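PDB 2NRH: type III pantothenate kinase from Campylobacter jejuni, which probably catalyses the ATP-dependent phosphorylation of pantothenate, the first step of coenzyme A biosynthesis, in a homodimer that uses a monovalent cation. Local coordinates for residues 6-11 and 55-60; 24-29 and 42-47; 62-67 and 73-78. The protein carries 2 engineered substitutions. All coordinates share one frame; numbering follows the deposited sequence.

Interaction 1. Residues 6-11 and 55-60. Engineered in segment 55-60: Asn-56 (natural residue Lys). With SO4 (sulfate ion), chain D.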
# COMPACT_ATOMS: atom_id res chain seq x y z
N CYS B 6 25.74 15.30 2.26
CA CYS B 6 24.35 15.65 2.50
C CYS B 6 23.41 14.97 1.49
O CYS B 6 23.56 15.10 0.25
CB CYS B 6 24.14 17.18 2.53
SG CYS B 6 22.57 17.60 3.31
N ASP B 7 22.43 14.24 2.02
CA ASP B 7 21.38 13.59 1.22
C ASP B 7 20.02 14.25 1.55
O ASP B 7 19.41 13.99 2.60
CB ASP B 7 21.44 12.07 1.47
CG ASP B 7 20.11 11.38 1.26
OD1 ASP B 7 19.41 11.72 0.31
OD2 ASP B 7 19.75 10.46 2.04
N ILE B 8 19.56 15.14 0.66
CA ILE B 8 18.42 16.01 0.95
C ILE B 8 17.08 15.51 0.36
O ILE B 8 16.95 15.34 -0.84
CB ILE B 8 18.71 17.47 0.47
CG1 ILE B 8 20.00 17.99 1.09
CG2 ILE B 8 17.47 18.43 0.77
CD1 ILE B 8 20.73 19.09 0.26
N GLY B 9 16.10 15.28 1.21
CA GLY B 9 14.79 14.81 0.83
C GLY B 9 13.70 15.88 0.94
O GLY B 9 13.96 17.07 1.19
N ASN B 10 12.47 15.44 0.76
CA ASN B 10 11.28 16.24 0.99
C ASN B 10 10.93 16.53 2.45
O ASN B 10 10.19 17.47 2.72
CB ASN B 10 10.10 15.63 0.25
CG ASN B 10 10.22 15.83 -1.26
OD1 ASN B 10 10.42 16.97 -1.77
ND2 ASN B 10 10.12 14.74 -2.01
N SER B 11 11.50 15.76 3.39
CA SER B 11 11.24 15.98 4.80
C SER B 11 12.47 16.13 5.74
O SER B 11 12.39 16.74 6.81
CB SER B 11 10.33 14.85 5.32
OG SER B 11 9.04 14.93 4.76
N LYS B 55 27.29 28.64 -1.76
CA LYS B 55 28.48 28.32 -2.57
C LYS B 55 29.28 27.16 -2.03
O LYS B 55 29.95 26.48 -2.78
CB LYS B 55 29.37 29.56 -2.77
CG LYS B 55 28.59 30.72 -3.40
CD LYS B 55 29.27 32.11 -3.24
CE LYS B 55 28.24 33.20 -3.64
NZ LYS B 55 28.77 34.59 -3.60
N ASN B 56 29.20 26.92 -0.72
CA ASN B 56 29.86 25.78 -0.12
C ASN B 56 29.17 24.45 -0.45
O ASN B 56 29.70 23.39 -0.15
CB ASN B 56 30.03 25.97 1.39
CG ASN B 56 28.70 26.01 2.14
OD1 ASN B 56 27.78 26.70 1.72
ND2 ASN B 56 28.60 25.30 3.26
N PHE B 57 28.00 24.52 -1.08
CA PHE B 57 27.25 23.32 -1.42
C PHE B 57 27.47 22.86 -2.90
O PHE B 57 27.28 23.62 -3.86
CB PHE B 57 25.77 23.53 -1.15
CG PHE B 57 25.32 23.09 0.22
CD1 PHE B 57 25.42 23.95 1.31
CD2 PHE B 57 24.73 21.84 0.40
CE1 PHE B 57 24.94 23.56 2.58
CE2 PHE B 57 24.25 21.44 1.66
CZ PHE B 57 24.35 22.28 2.75
N ILE B 58 27.82 21.58 -3.05
CA ILE B 58 28.37 21.05 -4.28
C ILE B 58 27.64 19.78 -4.73
O ILE B 58 27.71 18.73 -4.08
CB ILE B 58 29.88 20.82 -4.10
CG1 ILE B 58 30.56 22.19 -4.07
CG2 ILE B 58 30.43 19.89 -5.22
CD1 ILE B 58 31.81 22.20 -3.38
N ASN B 59 26.91 19.91 -5.83
CA ASN B 59 25.91 18.95 -6.27
C ASN B 59 26.61 17.76 -6.93
O ASN B 59 27.42 17.93 -7.86
CB ASN B 59 24.92 19.64 -7.21
CG ASN B 59 23.70 18.79 -7.54
OD1 ASN B 59 23.54 17.66 -7.11
ND2 ASN B 59 22.85 19.33 -8.38
N LEU B 60 26.36 16.57 -6.39
CA LEU B 60 26.99 15.40 -6.94
C LEU B 60 26.19 14.78 -8.07
O LEU B 60 26.69 13.88 -8.78
CB LEU B 60 27.22 14.34 -5.86
CG LEU B 60 28.31 14.46 -4.80
CD1 LEU B 60 28.53 13.06 -4.20
CD2 LEU B 60 29.65 15.08 -5.26
S SO4 D . 12.14 12.09 3.04
O1 SO4 D . 12.21 10.64 3.26
O2 SO4 D . 10.92 12.55 3.71
O3 SO4 D . 13.31 12.72 3.64
O4 SO4 D . 12.07 12.39 1.59
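Phe-57 meets Cys-6 and Ile-8 with the same corner of its ring: CE2 lies 4.3 Å from CB of Cys-6 and 4.5 Å from CD1 of Ile-8, both approaching obliquely. Cys-6 and Ile-8 are two residues apart on strand 4-8, so their side chains leave the same side of the sheet. The small cysteine meets the ring with CB, whereas the isoleucine reaches it with CD1, at the far end of its extended branch (chi2 153°). A large ring suits Phe-57 because strand 38-42 runs between the segments, and the CA atoms of Cys-6 and Phe-57 stay 9.1 Å apart. Ile-38 of that middle strand touches both residues and bridges the gap.

Past Ile-8 the strand gives way to a turn facing a sulfate, probably from the crystallisation liquor, which may mark where a phosphate group binds. Gly-9, lacking a side chain, lets sulfate O4 come within 3.7 Å of its CA, and the N-H of Asn-10 gives the same oxygen a weak bond of 3.2 Å. Ser-94 OG also holds the ion. The glycine turn between the antiparallel strands 4-8 and 12-16 is the phosphate-binding turn of the actin-like ATPase (ASKHA) fold, here part of the predicted ATP site.

Interaction 2. Residues 24-29 and 42-47; sequences LNIDQF and NVNEHL. Engineered in segment 24-29: Asn-25 (natural residue Ser).
The ring of Phe-29 turns its CD2-CE2 side obliquely to Leu-47, whose CD1 sits 3.7 Å from CE2. Cys-6, Ile-8, Ala-13, Phe-15 and Leu-51 also touch the phenylalanine, so this big ring is buried between the sheet and helix 48-53. The contact thus covers one side of the first sheet of the actin-like ATPase fold, joining the start of helix 26-30 to the loop after strand 38-42. The leucine is forked to suit two neighbours: while CD1 meets the ring, CD2 lies 3.8 Å from CG2 of Ile-26. That methyl is anti to the backbone N of Ile-26 (chi1 -60° for CG1), and CG1 is left to pass Asn-44.

Asparagines shape the loop, each in an Asx turn. OD1 of Asn-42 accepts the N-H of Asn-44 at 2.8 Å, with the donor well above the carbonyl plane, whereas OD1 of Asn-44 takes the N-H of His-46 within its plane. Asn-44 O is gripped from opposite faces, by ND2 of Asn-42 at 2.9 Å and by the N-H of Leu-47 at 3.1 Å, so the backbone just before the leucine side chain is tied to Asn-44. Asn-44 ND2 reaches Gly-9 O.

On the helix side, the engineered Asn-25 is the N-cap and forms a capping box with Gln-28. Asn-25 N gives a nearly straight bond to Gln-28 OE1, and in return Gln-28 N reaches Asn-25 OD1 at 2.7 Å, close to the extension of its C=O bond.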
# COMPACT_ATOMS: atom_id res chain seq x y z
N LEU B 24 18.67 16.39 10.04
CA LEU B 24 17.90 17.62 10.30
C LEU B 24 16.55 17.65 9.55
O LEU B 24 16.42 17.05 8.48
CB LEU B 24 18.72 18.87 9.93
CG LEU B 24 20.18 18.91 10.35
CD1 LEU B 24 20.88 20.12 9.65
CD2 LEU B 24 20.30 18.99 11.85
N ASN B 25 15.57 18.37 10.08
CA ASN B 25 14.36 18.58 9.30
C ASN B 25 14.61 19.75 8.38
O ASN B 25 15.71 20.26 8.36
CB ASN B 25 13.12 18.77 10.18
CG ASN B 25 13.15 20.03 11.01
OD1 ASN B 25 13.70 21.07 10.61
ND2 ASN B 25 12.55 19.95 12.18
N ILE B 26 13.61 20.17 7.62
CA ILE B 26 13.85 21.14 6.55
C ILE B 26 14.06 22.58 7.06
O ILE B 26 14.94 23.25 6.56
CB ILE B 26 12.83 21.05 5.33
CG1 ILE B 26 12.88 19.65 4.62
CG2 ILE B 26 13.12 22.14 4.27
CD1 ILE B 26 14.28 19.07 4.49
N ASP B 27 13.26 23.01 8.04
CA ASP B 27 13.50 24.23 8.80
C ASP B 27 14.91 24.28 9.37
O ASP B 27 15.66 25.26 9.16
CB ASP B 27 12.47 24.35 9.93
CG ASP B 27 11.03 24.60 9.43
OD1 ASP B 27 10.87 25.02 8.25
OD2 ASP B 27 10.05 24.38 10.22
N GLN B 28 15.31 23.22 10.07
CA GLN B 28 16.69 23.11 10.58
C GLN B 28 17.70 23.21 9.44
O GLN B 28 18.77 23.86 9.58
CB GLN B 28 16.89 21.83 11.41
CG GLN B 28 16.14 21.89 12.82
CD GLN B 28 15.80 20.54 13.39
OE1 GLN B 28 16.06 19.49 12.79
NE2 GLN B 28 15.18 20.56 14.57
N PHE B 29 17.37 22.59 8.30
CA PHE B 29 18.33 22.53 7.24
C PHE B 29 18.54 23.96 6.67
O PHE B 29 19.66 24.39 6.31
CB PHE B 29 17.85 21.57 6.13
CG PHE B 29 18.68 21.69 4.84
CD1 PHE B 29 19.93 21.11 4.76
CD2 PHE B 29 18.21 22.43 3.78
CE1 PHE B 29 20.68 21.21 3.63
CE2 PHE B 29 18.99 22.56 2.60
CZ PHE B 29 20.21 21.97 2.53
N ASN B 42 19.91 16.00 -3.96
CA ASN B 42 18.66 16.62 -3.52
C ASN B 42 17.50 16.20 -4.42
O ASN B 42 17.64 16.22 -5.63
CB ASN B 42 18.84 18.16 -3.51
CG ASN B 42 17.52 18.87 -3.36
OD1 ASN B 42 16.78 18.64 -2.40
ND2 ASN B 42 17.21 19.76 -4.31
N VAL B 43 16.39 15.78 -3.81
CA VAL B 43 15.14 15.49 -4.54
C VAL B 43 14.09 16.55 -4.22
O VAL B 43 13.02 16.55 -4.75
CB VAL B 43 14.53 14.04 -4.25
CG1 VAL B 43 15.49 12.96 -4.68
CG2 VAL B 43 14.08 13.89 -2.77
N ASN B 44 14.41 17.45 -3.32
CA ASN B 44 13.47 18.46 -2.96
C ASN B 44 13.44 19.63 -4.01
O ASN B 44 14.38 20.43 -4.13
CB ASN B 44 13.81 18.96 -1.55
CG ASN B 44 12.75 19.83 -0.97
OD1 ASN B 44 12.11 20.63 -1.68
ND2 ASN B 44 12.53 19.70 0.35
N GLU B 45 12.35 19.73 -4.73
CA GLU B 45 12.31 20.70 -5.82
C GLU B 45 12.28 22.12 -5.25
O GLU B 45 12.62 23.11 -5.93
CB GLU B 45 11.03 20.48 -6.58
CG GLU B 45 10.93 19.06 -7.18
CD GLU B 45 11.73 18.96 -8.43
OE1 GLU B 45 11.60 19.88 -9.29
OE2 GLU B 45 12.51 17.98 -8.55
N HIS B 46 11.83 22.19 -4.00
CA HIS B 46 11.62 23.43 -3.34
C HIS B 46 12.94 24.05 -2.89
O HIS B 46 12.97 25.23 -2.59
CB HIS B 46 10.63 23.23 -2.18
CG HIS B 46 9.27 22.82 -2.64
ND1 HIS B 46 8.42 23.68 -3.30
CD2 HIS B 46 8.63 21.64 -2.59
CE1 HIS B 46 7.30 23.05 -3.61
NE2 HIS B 46 7.41 21.80 -3.21
N LEU B 47 14.02 23.26 -2.85
CA LEU B 47 15.24 23.74 -2.23
C LEU B 47 16.31 24.03 -3.23
O LEU B 47 17.44 24.38 -2.85
CB LEU B 47 15.80 22.78 -1.14
CG LEU B 47 15.01 22.36 0.13
CD1 LEU B 47 15.83 21.42 0.96
CD2 LEU B 47 14.50 23.52 0.98

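Interaction 3. Residues 62-67 and 73-78; sequences PYFLFD and LGIDRI
The carbonyl oxygen of Gly-74 accepts the N-H of Ile-78 at 3.0 Å, the first turn of helix 75-81 with Gly-74 as its N-cap. This turn sets Ile-75 and Ile-78 against two phenylalanines of the loop. Ile-75 carries CD1 over one face of the Phe-64 ring, 4.1 Å from the centroid and 29° off the normal, a CH-pi contact. Ile-78 is wedged between both aromatics: CG2 comes 3.6 Å from CD1 of Phe-64, while CG1 lies 3.6 Å from CD2 of Phe-66. A beta-branched residue suits this place because its two branches part at CB, CG1 turned to Phe-66 and CG2 lodged between the two phenylalanines.

The helix start probably forms part of the active site of this kinase of the actin-like ATPase fold: Gly-74 to Arg-77 are predicted to bind the substrate, and Asp-76 to act as proton acceptor. An apolar side of the same turn rests on the loop that follows strand 57-59.

A chi1 of 179° points the Phe-66 ring directly away from its own N and toward the helix, and Leu-73 CD2 meets its edge near the plane, 3.5 Å from CE2. The other methyl of this leucine, CD1, covers one face of the Arg-77 guanidinium, 3.6 Å above the plane. Arg-77 is further held by a salt bridge to Asp-99 and a hydrogen bond to Tyr-70 OH.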
# COMPACT_ATOMS: atom_id res chain seq x y z
N PRO B 62 25.26 15.53 -11.13
CA PRO B 62 25.83 15.47 -12.50
C PRO B 62 26.90 14.41 -12.71
O PRO B 62 27.14 14.04 -13.85
CB PRO B 62 26.41 16.89 -12.73
CG PRO B 62 25.60 17.79 -11.71
CD PRO B 62 25.45 16.87 -10.52
N TYR B 63 27.52 13.93 -11.64
CA TYR B 63 28.61 12.94 -11.73
C TYR B 63 28.14 11.49 -11.80
O TYR B 63 28.91 10.58 -12.15
CB TYR B 63 29.60 13.14 -10.59
CG TYR B 63 30.24 14.51 -10.62
CD1 TYR B 63 31.40 14.72 -11.37
CD2 TYR B 63 29.67 15.61 -9.95
CE1 TYR B 63 32.00 15.95 -11.43
CE2 TYR B 63 30.25 16.86 -10.02
CZ TYR B 63 31.43 17.02 -10.75
OH TYR B 63 32.06 18.25 -10.86
N PHE B 64 26.86 11.28 -11.49
CA PHE B 64 26.31 9.93 -11.45
C PHE B 64 26.05 9.41 -12.85
O PHE B 64 25.13 9.86 -13.50
CB PHE B 64 25.00 9.89 -10.62
CG PHE B 64 25.23 9.67 -9.13
CD1 PHE B 64 25.37 8.39 -8.61
CD2 PHE B 64 25.33 10.75 -8.28
CE1 PHE B 64 25.60 8.20 -7.28
CE2 PHE B 64 25.59 10.57 -6.94
CZ PHE B 64 25.71 9.31 -6.43
N LEU B 65 26.84 8.44 -13.31
CA LEU B 65 26.50 7.75 -14.57
C LEU B 65 25.91 6.34 -14.31
O LEU B 65 26.55 5.41 -13.77
CB LEU B 65 27.66 7.78 -15.59
CG LEU B 65 28.44 9.13 -15.75
CD1 LEU B 65 29.38 9.08 -16.88
CD2 LEU B 65 27.56 10.43 -15.85
N PHE B 66 24.66 6.16 -14.71
CA PHE B 66 23.89 5.06 -14.25
C PHE B 66 23.00 4.63 -15.38
O PHE B 66 22.27 5.42 -15.90
CB PHE B 66 23.09 5.54 -13.02
CG PHE B 66 22.21 4.50 -12.42
CD1 PHE B 66 22.74 3.46 -11.70
CD2 PHE B 66 20.83 4.61 -12.55
CE1 PHE B 66 21.93 2.51 -11.14
CE2 PHE B 66 20.02 3.70 -11.97
CZ PHE B 66 20.57 2.61 -11.29
N ASP B 67 23.09 3.37 -15.78
CA ASP B 67 22.40 2.91 -16.99
C ASP B 67 20.94 2.50 -16.71
O ASP B 67 20.68 1.44 -16.23
CB ASP B 67 23.20 1.76 -17.65
CG ASP B 67 22.76 1.43 -19.10
OD1 ASP B 67 21.67 1.85 -19.58
OD2 ASP B 67 23.56 0.73 -19.79
N LEU B 73 14.15 9.08 -12.99
CA LEU B 73 14.56 8.33 -11.79
C LEU B 73 15.17 9.27 -10.71
O LEU B 73 15.98 10.15 -11.03
CB LEU B 73 15.54 7.24 -12.19
CG LEU B 73 15.97 6.26 -11.09
CD1 LEU B 73 14.77 5.61 -10.33
CD2 LEU B 73 16.86 5.22 -11.73
N GLY B 74 14.76 9.13 -9.44
CA GLY B 74 15.23 10.03 -8.39
C GLY B 74 16.70 9.80 -8.10
O GLY B 74 17.18 8.65 -8.09
N ILE B 75 17.43 10.88 -7.90
CA ILE B 75 18.87 10.79 -7.57
C ILE B 75 19.11 9.99 -6.31
O ILE B 75 20.17 9.35 -6.11
CB ILE B 75 19.56 12.23 -7.55
CG1 ILE B 75 21.10 12.08 -7.51
CG2 ILE B 75 19.10 13.09 -6.38
CD1 ILE B 75 21.64 10.93 -8.37
N ASP B 76 18.14 10.03 -5.41
CA ASP B 76 18.25 9.20 -4.20
C ASP B 76 18.28 7.68 -4.47
O ASP B 76 19.05 6.94 -3.86
CB ASP B 76 17.17 9.56 -3.19
CG ASP B 76 15.77 9.41 -3.74
OD1 ASP B 76 15.50 9.46 -4.99
OD2 ASP B 76 14.90 9.25 -2.87
N ARG B 77 17.42 7.22 -5.37
CA ARG B 77 17.41 5.82 -5.81
C ARG B 77 18.68 5.49 -6.62
O ARG B 77 19.27 4.43 -6.43
CB ARG B 77 16.15 5.56 -6.62
CG ARG B 77 14.92 5.74 -5.75
CD ARG B 77 13.60 5.73 -6.52
NE ARG B 77 13.29 4.48 -7.18
CZ ARG B 77 12.31 4.32 -8.06
NH1 ARG B 77 11.47 5.31 -8.34
NH2 ARG B 77 12.10 3.15 -8.62
N ILE B 78 19.10 6.39 -7.51
CA ILE B 78 20.33 6.19 -8.23
C ILE B 78 21.51 5.95 -7.26
O ILE B 78 22.21 4.95 -7.36
CB ILE B 78 20.62 7.36 -9.24
CG1 ILE B 78 19.67 7.27 -10.42
CG2 ILE B 78 22.09 7.31 -9.72
CD1 ILE B 78 19.60 8.48 -11.32

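Interactions 1 and 2 share one side of the first sheet, their centres 8 Å apart, and interaction 2 is nested inside the chain loop that interaction 1 closes. They are bound directly: Ile-8 O lies 3.1 Å from Val-43 N, and Ile-8 CG2 packs 3.4 Å from Leu-47 CD1. Interaction 3 follows in the chain, its loop continuing from segment 55-60, and its helix start returns to the 42-47 loop, where Val-43 CG1 is 3.5 Å from Asp-76 OD1. The predicted ATP turn of interaction 1, with its sulfate, and the predicted proton acceptor of interaction 3 therefore flank the same loop; the side chains of Ile-8 and Asp-76 are about 9 Å apart.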